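Local coordinates for xylose isomerase domain protein (Alicyclobacillus acidocaldarius subsp. acidocaldarius, PDB 3U0H) that probably acts as an isomerase with a xylose isomerase-like TIM-barrel fold, its substrate not established, at residues V19-L24 / V33-H38. Sequence-based numbering, arbitrary orientation.
Sequences VLYLDL and VDVPFH. With EDO (1,2-ethanediol), chain F.
Tyr-21 holds CG anti to its backbone N and beside the carbonyl carbon (chi1 171°), which carries the ring from helix 18-27 to Val-35, whose CG2 lies anti to its own carbonyl carbon and meets the ring's edge. The contact belongs to a TIM barrel: helix 18-27 follows the first strand, 5-8, and leads into the second, 32-33, so it is the helix of the first beta-alpha-beta crossover, packed here on the chain running out of that second strand.

The polar link is one hydrogen bond, from Tyr-21 OH to the backbone Asp-34 O at 2.7 Å. The hydroxyl lies in the carbonyl plane and the C=O...donor angle is 157°, evidence of a well-aligned bond to a buried carbonyl. Because Asp-34 O also sits near the plane of the ring, the tyrosine meets the backbone at Asp-34 edge-on; Val-35 CG2 touches the same rim, 3.7 Å from Tyr-21 CE2. Trp-39 meets the ring of Tyr-21 with planes inclined at about 60°.

One helical position further on, Leu-22 supplies the apolar part. Its CD2 approaches Val-33 CG2 and Val-35 CG2, each at 4.2 Å, bridging two alternate residues of the extended chain, while Met-55 and Phe-56 of helix 49-57 also pack on Leu-22.

The Asp-34 carboxylate has partners of its own: Tyr-203 OH hydrogen-bonds to OD2, and a 1,2-ethanediol, probably from the crystallisation liquor and also bound by Asn-65 ND2, donates from its O1 to Asp-34 OD1 at 2.7 Å.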
loop_
_atom_site.group_PDB
_atom_site.type_symbol
_atom_site.label_atom_id
_atom_site.label_comp_id
_atom_site.label_asym_id
_atom_site.label_seq_id
_atom_site.Cartn_x
_atom_site.Cartn_y
_atom_site.Cartn_z
ATOM N N VAL A 19 22.295 -25.837 24.700
ATOM C CA VAL A 19 23.690 -26.175 24.387
ATOM C C VAL A 19 23.817 -27.589 23.822
ATOM O O VAL A 19 24.461 -27.840 22.812
ATOM C CB VAL A 19 24.529 -26.056 25.665
ATOM C CG1 VAL A 19 25.925 -26.685 25.516
ATOM C CG2 VAL A 19 24.583 -24.579 26.086
ATOM N N LEU A 20 23.153 -28.524 24.481
ATOM C CA LEU A 20 23.320 -29.925 24.122
ATOM C C LEU A 20 22.552 -30.231 22.834
ATOM O O LEU A 20 22.939 -31.128 22.086
ATOM C CB LEU A 20 22.859 -30.845 25.268
ATOM C CG LEU A 20 23.711 -30.921 26.572
ATOM C CD1 LEU A 20 23.079 -31.880 27.648
ATOM C CD2 LEU A 20 25.165 -31.298 26.254
ATOM N N TYR A 21 21.464 -29.491 22.588
ATOM C CA TYR A 21 20.660 -29.742 21.406
ATOM C C TYR A 21 21.549 -29.322 20.246
ATOM O O TYR A 21 21.742 -30.081 19.288
ATOM C CB TYR A 21 19.301 -29.023 21.462
ATOM C CG TYR A 21 18.472 -29.060 20.169
ATOM C CD1 TYR A 21 18.067 -30.259 19.603
ATOM C CD2 TYR A 21 18.118 -27.884 19.503
ATOM C CE1 TYR A 21 17.332 -30.295 18.422
ATOM C CE2 TYR A 21 17.382 -27.897 18.341
ATOM C CZ TYR A 21 17.000 -29.103 17.800
ATOM O OH TYR A 21 16.280 -29.120 16.640
ATOM N N LEU A 22 22.167 -28.153 20.361
ATOM C CA LEU A 22 23.017 -27.689 19.263
ATOM C C LEU A 22 24.200 -28.642 19.054
ATOM O O LEU A 22 24.625 -28.839 17.923
ATOM C CB LEU A 22 23.495 -26.260 19.496
ATOM C CG LEU A 22 22.364 -25.209 19.589
ATOM C CD1 LEU A 22 22.865 -23.836 20.015
ATOM C CD2 LEU A 22 21.604 -25.127 18.292
ATOM N N ASP A 23 24.706 -29.215 20.150
ATOM C CA ASP A 23 25.813 -30.182 20.098
ATOM C C ASP A 23 25.398 -31.442 19.353
ATOM O O ASP A 23 26.137 -31.966 18.534
ATOM C CB ASP A 23 26.276 -30.596 21.517
ATOM C CG ASP A 23 27.168 -29.544 22.209
ATOM O OD1 ASP A 23 27.662 -28.604 21.568
ATOM O OD2 ASP A 23 27.431 -29.685 23.425
ATOM N N LEU A 24 24.216 -31.944 19.689
ATOM C CA LEU A 24 23.655 -33.062 18.973
ATOM C C LEU A 24 23.520 -32.760 17.433
ATOM O O LEU A 24 23.826 -33.629 16.618
ATOM C CB LEU A 24 22.323 -33.411 19.632
ATOM C CG LEU A 24 21.700 -34.799 19.559
ATOM C CD1 LEU A 24 20.707 -34.894 20.711
ATOM C CD2 LEU A 24 21.004 -35.008 18.218
ATOM N N VAL A 33 19.352 -26.183 11.717
ATOM C CA VAL A 33 18.584 -26.516 12.921
ATOM C C VAL A 33 17.353 -25.623 13.093
ATOM O O VAL A 33 17.410 -24.411 12.899
ATOM C CB VAL A 33 19.419 -26.490 14.194
ATOM C CG1 VAL A 33 20.362 -27.673 14.182
ATOM C CG2 VAL A 33 20.136 -25.165 14.357
ATOM N N ASP A 34 16.239 -26.290 13.380
ATOM C CA ASP A 34 15.022 -25.674 13.838
ATOM C C ASP A 34 15.126 -25.598 15.382
ATOM O O ASP A 34 15.373 -26.603 16.084
ATOM C CB ASP A 34 13.822 -26.515 13.391
ATOM C CG ASP A 34 12.489 -25.793 13.607
ATOM O OD1 ASP A 34 12.334 -25.143 14.644
ATOM O OD2 ASP A 34 11.601 -25.858 12.752
ATOM N N VAL A 35 15.038 -24.386 15.881
ATOM C CA VAL A 35 15.063 -24.101 17.306
ATOM C C VAL A 35 13.923 -23.132 17.562
ATOM O O VAL A 35 13.866 -22.100 16.935
ATOM C CB VAL A 35 16.371 -23.445 17.727
ATOM C CG1 VAL A 35 16.351 -23.132 19.237
ATOM C CG2 VAL A 35 17.560 -24.354 17.376
ATOM N N PRO A 36 12.994 -23.474 18.483
ATOM C CA PRO A 36 11.984 -22.502 18.872
ATOM C C PRO A 36 12.588 -21.200 19.493
ATOM O O PRO A 36 13.637 -21.219 20.185
ATOM C CB PRO A 36 11.110 -23.276 19.887
ATOM C CG PRO A 36 11.445 -24.722 19.762
ATOM C CD PRO A 36 12.756 -24.827 19.036
ATOM N N PHE A 37 11.936 -20.071 19.252
ATOM C CA PHE A 37 12.502 -18.769 19.621
ATOM C C PHE A 37 12.700 -18.581 21.157
ATOM O O PHE A 37 13.689 -17.937 21.596
ATOM C CB PHE A 37 11.639 -17.601 19.055
ATOM C CG PHE A 37 12.173 -16.221 19.450
ATOM C CD1 PHE A 37 13.329 -15.731 18.871
ATOM C CD2 PHE A 37 11.586 -15.496 20.469
ATOM C CE1 PHE A 37 13.848 -14.533 19.244
ATOM C CE2 PHE A 37 12.106 -14.267 20.856
ATOM C CZ PHE A 37 13.233 -13.781 20.233
ATOM N N HIS A 38 11.752 -19.087 21.958
ATOM C CA HIS A 38 11.887 -19.080 23.433
ATOM C C HIS A 38 13.184 -19.681 23.849
ATOM O O HIS A 38 13.780 -19.220 24.843
ATOM C CB HIS A 38 10.740 -19.820 24.137
ATOM C CG HIS A 38 9.514 -18.974 24.380
ATOM N ND1 HIS A 38 9.516 -17.596 24.274
ATOM C CD2 HIS A 38 8.214 -19.333 24.779
ATOM C CE1 HIS A 38 8.276 -17.120 24.589
ATOM N NE2 HIS A 38 7.484 -18.187 24.907
HETATM C C1 EDO F . 9.381 -24.027 15.892
HETATM O O1 EDO F . 10.173 -25.192 16.283
HETATM C C2 EDO F . 10.108 -23.088 14.911
HETATM O O2 EDO F . 10.308 -23.650 13.585
#